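PDB 4MK3: glutathione S-transferase from Cupriavidus metallidurans, which binds the sulfinic acid form of glutathione and probably catalyses the conjugation of glutathione to electrophilic substrates. Local coordinates for residues Val39-Glu43 with Lys44-Tyr48; Leu186-Asp190 with Phe191-Asp195. All coordinates share one frame; numbering follows the deposited sequence.

Contact 1. Residues Val39-Glu43 with Lys44-Tyr48; sequences VVLAE and KKIDY
Leu41 lays its CD1 methyl over one face of the Tyr48 ring, 3.7 Å from the ring centroid and 13° off the normal, a CH-pi contact almost over the ring centre. Tyr48 reaches it because its CG is tucked between the backbone N and the carbonyl carbon (chi1 69°), which swings the ring back toward the helix, where the hydroxyl has a weak hydrogen bond with Arg38. The other branch of Leu41, CD2, meets Ile46 at about a right angle, 3.9 Å from its CB, so the leucine fills the angle between helix and departing chain. Lys44 N binds Val40 O at 2.9 Å, while Ile46 N reaches back to Leu41 O at 3.0 Å, nearly straight (166° at the hydrogen). Lys45 N is bound to Ala42 O at 3.1 Å, approaching from above the carbonyl plane. The polar ends are taken up by other parts of the chain: Lys44 NZ forms a salt bridge with Asp93 and a hydrogen bond to Val98 O, and Glu43 OE2 one with Arg215 as a salt bridge and a hydrogen bond with Ser217. With Lys45 at positive phi, this is a Schellman motif ending the first helix of the thioredoxin-like domain of glutathione transferases.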
# COMPACT_ATOMS: atom_id res chain seq x y z
N VAL A 39 12.40 -8.58 9.03
CA VAL A 39 12.25 -10.04 9.03
C VAL A 39 12.68 -10.62 7.68
O VAL A 39 13.41 -11.60 7.63
CB VAL A 39 10.82 -10.45 9.42
CG1 VAL A 39 10.58 -11.94 9.11
CG2 VAL A 39 10.57 -10.14 10.90
N VAL A 40 12.24 -10.01 6.58
CA VAL A 40 12.65 -10.46 5.28
C VAL A 40 14.18 -10.41 5.18
O VAL A 40 14.83 -11.37 4.78
CB VAL A 40 12.01 -9.62 4.15
CG1 VAL A 40 12.65 -9.95 2.81
CG2 VAL A 40 10.50 -9.87 4.11
N LEU A 41 14.79 -9.28 5.53
CA LEU A 41 16.24 -9.18 5.42
C LEU A 41 16.97 -10.22 6.26
O LEU A 41 17.96 -10.79 5.84
CB LEU A 41 16.72 -7.78 5.79
CG LEU A 41 16.24 -6.70 4.81
CD1 LEU A 41 16.40 -5.32 5.40
CD2 LEU A 41 17.04 -6.78 3.52
N ALA A 42 16.45 -10.51 7.45
CA ALA A 42 17.05 -11.53 8.30
C ALA A 42 16.89 -12.93 7.70
O ALA A 42 17.84 -13.71 7.68
CB ALA A 42 16.42 -11.48 9.67
N GLU A 43 15.69 -13.23 7.21
CA GLU A 43 15.46 -14.54 6.61
C GLU A 43 16.38 -14.77 5.41
O GLU A 43 16.86 -15.89 5.20
CB GLU A 43 14.00 -14.69 6.16
CG GLU A 43 12.95 -14.64 7.27
CD GLU A 43 12.83 -15.90 8.09
OE1 GLU A 43 13.50 -16.92 7.78
OE2 GLU A 43 12.04 -15.89 9.06
N LYS A 44 16.63 -13.70 4.65
CA LYS A 44 17.44 -13.75 3.42
C LYS A 44 18.95 -13.65 3.71
O LYS A 44 19.79 -13.83 2.80
CB LYS A 44 17.07 -12.60 2.50
CG LYS A 44 15.60 -12.50 2.08
CD LYS A 44 15.18 -13.62 1.21
CE LYS A 44 15.90 -13.64 -0.14
NZ LYS A 44 15.30 -14.73 -0.93
N LYS A 45 19.30 -13.35 4.96
CA LYS A 45 20.69 -13.16 5.38
C LYS A 45 21.37 -12.04 4.60
O LYS A 45 22.54 -12.15 4.19
CB LYS A 45 21.45 -14.48 5.26
CG LYS A 45 20.82 -15.61 6.06
CD LYS A 45 21.62 -16.89 5.93
CE LYS A 45 20.95 -18.03 6.67
NZ LYS A 45 20.83 -17.77 8.13
N ILE A 46 20.63 -10.95 4.41
CA ILE A 46 21.13 -9.76 3.75
C ILE A 46 21.60 -8.75 4.79
O ILE A 46 20.82 -8.34 5.65
CB ILE A 46 20.06 -9.15 2.85
CG1 ILE A 46 19.66 -10.15 1.77
CG2 ILE A 46 20.56 -7.86 2.20
CD1 ILE A 46 18.37 -9.80 1.08
N ASP A 47 22.84 -8.31 4.67
CA ASP A 47 23.41 -7.36 5.62
C ASP A 47 22.97 -5.96 5.25
O ASP A 47 22.82 -5.63 4.08
CB ASP A 47 24.93 -7.46 5.66
CG ASP A 47 25.41 -8.66 6.46
OD1 ASP A 47 24.95 -8.84 7.62
OD2 ASP A 47 26.24 -9.43 5.94
N TYR A 48 22.72 -5.15 6.27
CA TYR A 48 22.29 -3.76 6.08
C TYR A 48 22.54 -2.98 7.36
O TYR A 48 22.70 -3.56 8.44
CB TYR A 48 20.82 -3.68 5.69
CG TYR A 48 19.88 -4.09 6.82
CD1 TYR A 48 19.65 -5.42 7.12
CD2 TYR A 48 19.21 -3.13 7.58
CE1 TYR A 48 18.81 -5.78 8.14
CE2 TYR A 48 18.38 -3.48 8.61
CZ TYR A 48 18.18 -4.81 8.89
OH TYR A 48 17.34 -5.18 9.91

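Contact 2. Residues Leu186-Asp190 with Phe191-Asp195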
# COMPACT_ATOMS: atom_id res chain seq x y z
N LEU A 186 -0.16 -9.34 13.70
CA LEU A 186 -0.69 -9.87 14.94
C LEU A 186 0.15 -9.45 16.14
O LEU A 186 -0.38 -9.06 17.17
CB LEU A 186 -0.80 -11.38 14.86
CG LEU A 186 -1.76 -11.96 13.83
CD1 LEU A 186 -1.67 -13.48 13.85
CD2 LEU A 186 -3.18 -11.46 14.11
N ALA A 187 1.48 -9.47 15.97
CA ALA A 187 2.37 -9.02 17.03
C ALA A 187 2.19 -7.53 17.32
O ALA A 187 2.34 -7.09 18.47
CB ALA A 187 3.84 -9.32 16.64
N TYR A 188 1.89 -6.75 16.29
CA TYR A 188 1.63 -5.33 16.50
C TYR A 188 0.38 -5.10 17.35
O TYR A 188 0.38 -4.26 18.24
CB TYR A 188 1.51 -4.57 15.19
CG TYR A 188 1.39 -3.08 15.39
CD1 TYR A 188 2.48 -2.33 15.78
CD2 TYR A 188 0.19 -2.43 15.18
CE1 TYR A 188 2.38 -0.96 15.97
CE2 TYR A 188 0.09 -1.07 15.35
CZ TYR A 188 1.18 -0.34 15.73
OH TYR A 188 1.08 1.03 15.93
N LEU A 189 -0.67 -5.88 17.09
CA LEU A 189 -1.86 -5.81 17.93
C LEU A 189 -1.55 -6.20 19.36
O LEU A 189 -1.99 -5.53 20.28
CB LEU A 189 -2.97 -6.68 17.35
CG LEU A 189 -3.59 -6.24 16.01
CD1 LEU A 189 -4.70 -7.23 15.61
CD2 LEU A 189 -4.14 -4.82 16.04
N ASP A 190 -0.77 -7.27 19.56
CA ASP A 190 -0.33 -7.62 20.94
C ASP A 190 0.37 -6.45 21.66
O ASP A 190 0.18 -6.21 22.85
CB ASP A 190 0.64 -8.80 20.93
CG ASP A 190 -0.00 -10.12 20.56
OD1 ASP A 190 -1.22 -10.35 20.76
OD2 ASP A 190 0.75 -11.00 20.07
N PHE A 191 1.19 -5.74 20.89
CA PHE A 191 2.03 -4.68 21.40
C PHE A 191 1.24 -3.41 21.68
O PHE A 191 1.33 -2.85 22.76
CB PHE A 191 3.14 -4.41 20.36
CG PHE A 191 4.08 -3.29 20.71
CD1 PHE A 191 4.82 -3.32 21.87
CD2 PHE A 191 4.26 -2.23 19.84
CE1 PHE A 191 5.70 -2.29 22.17
CE2 PHE A 191 5.13 -1.20 20.14
CZ PHE A 191 5.84 -1.24 21.31
N ARG A 192 0.46 -2.95 20.69
CA ARG A 192 -0.21 -1.65 20.80
C ARG A 192 -1.69 -1.67 21.13
O ARG A 192 -2.24 -0.67 21.59
CB ARG A 192 -0.05 -0.86 19.49
CG ARG A 192 1.33 -0.33 19.22
CD ARG A 192 1.82 0.58 20.33
NE ARG A 192 2.95 1.37 19.87
CZ ARG A 192 3.85 1.91 20.68
NH1 ARG A 192 3.76 1.76 21.99
NH2 ARG A 192 4.85 2.60 20.16
N PHE A 193 -2.34 -2.81 20.87
CA PHE A 193 -3.78 -2.94 21.06
C PHE A 193 -4.13 -4.22 21.83
O PHE A 193 -4.88 -5.07 21.35
CB PHE A 193 -4.50 -2.96 19.71
CG PHE A 193 -4.47 -1.63 19.00
CD1 PHE A 193 -3.44 -1.32 18.12
CD2 PHE A 193 -5.45 -0.69 19.22
CE1 PHE A 193 -3.41 -0.09 17.49
CE2 PHE A 193 -5.43 0.53 18.59
CZ PHE A 193 -4.40 0.83 17.71
N PRO A 194 -3.58 -4.34 23.05
CA PRO A 194 -3.86 -5.56 23.81
C PRO A 194 -5.35 -5.73 24.13
O PRO A 194 -5.76 -6.84 24.48
CB PRO A 194 -3.05 -5.37 25.09
CG PRO A 194 -2.86 -3.90 25.21
CD PRO A 194 -2.72 -3.41 23.79
N ASP A 195 -6.13 -4.66 23.98
CA ASP A 195 -7.59 -4.71 24.16
C ASP A 195 -8.35 -5.40 23.03
O ASP A 195 -9.52 -5.75 23.20
CB ASP A 195 -8.14 -3.28 24.31
CG ASP A 195 -7.71 -2.37 23.16
OD1 ASP A 195 -6.49 -2.22 22.94
OD2 ASP A 195 -8.59 -1.80 22.47
O HOH W 1 3.41 2.34 17.25
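Tyr188 and Arg192, one helical turn apart, meet with the arginine's aliphatic stem over the phenol ring: Arg192 CB lies over one face, offset toward the rim, in a CH-pi contact 4.2 Å from the centroid, and Arg192 CG comes within 3.5 Å of Tyr188 CE1. Tyr188 takes CG opposite its own backbone N (chi1 -174°), so the ring projects from the helix with a lean toward its C-terminal end, which brings it against that stem. Phe191 turns a ring edge to Tyr188 CD1 and flanks the arginine, its CE2 lying 3.3 Å above the centre of the guanidinium plane. That plane, beyond a bend at chi2, is turned 86° from the phenol plane. One water joins the two polar ends, accepting from Arg192 NE at 2.8 Å and hydrogen-bonded with Tyr188 OH at 3.0 Å; it lies in the plane of both groups. Leu189 CD2 lies 4.1 Å from Phe193 CB, the two side chains meeting at a slant, and Phe193 CE1 is 4.2 Å from Tyr188 CE2. The main chain keeps helical bonding as far as Phe193 N, which binds Leu189 O at 2.8 Å. Leu123 and Leu127 of helix 106-134 also touch Tyr188. Apolar packing thus holds the phenol while the water ties its hydroxyl to the guanidinium, whose orientation probably depends on both that water and the Phe191 ring.

In the fold
Contact 1 comes first along the chain, where helix 32-44 ends and the chain heads into strand 49-52, at an outer edge of the mixed sheet in the N-terminal domain. Contact 2 follows much later, at the end of helix 177-192 in the helical C-terminal domain. Their centres are 24 Å apart and their nearest atoms about 9 Å, without touching. The two helices nevertheless meet: Val39 packs on Val180 and Val40 on Leu177, near the start of the later helix. Contact 2 lies nearer the bound glutathione sulfinic acid, about 6 Å from the Tyr188 side chain against about 12 Å from that of Val40, while contact 1 belongs to the far end of helix 32-44, away from the ligand.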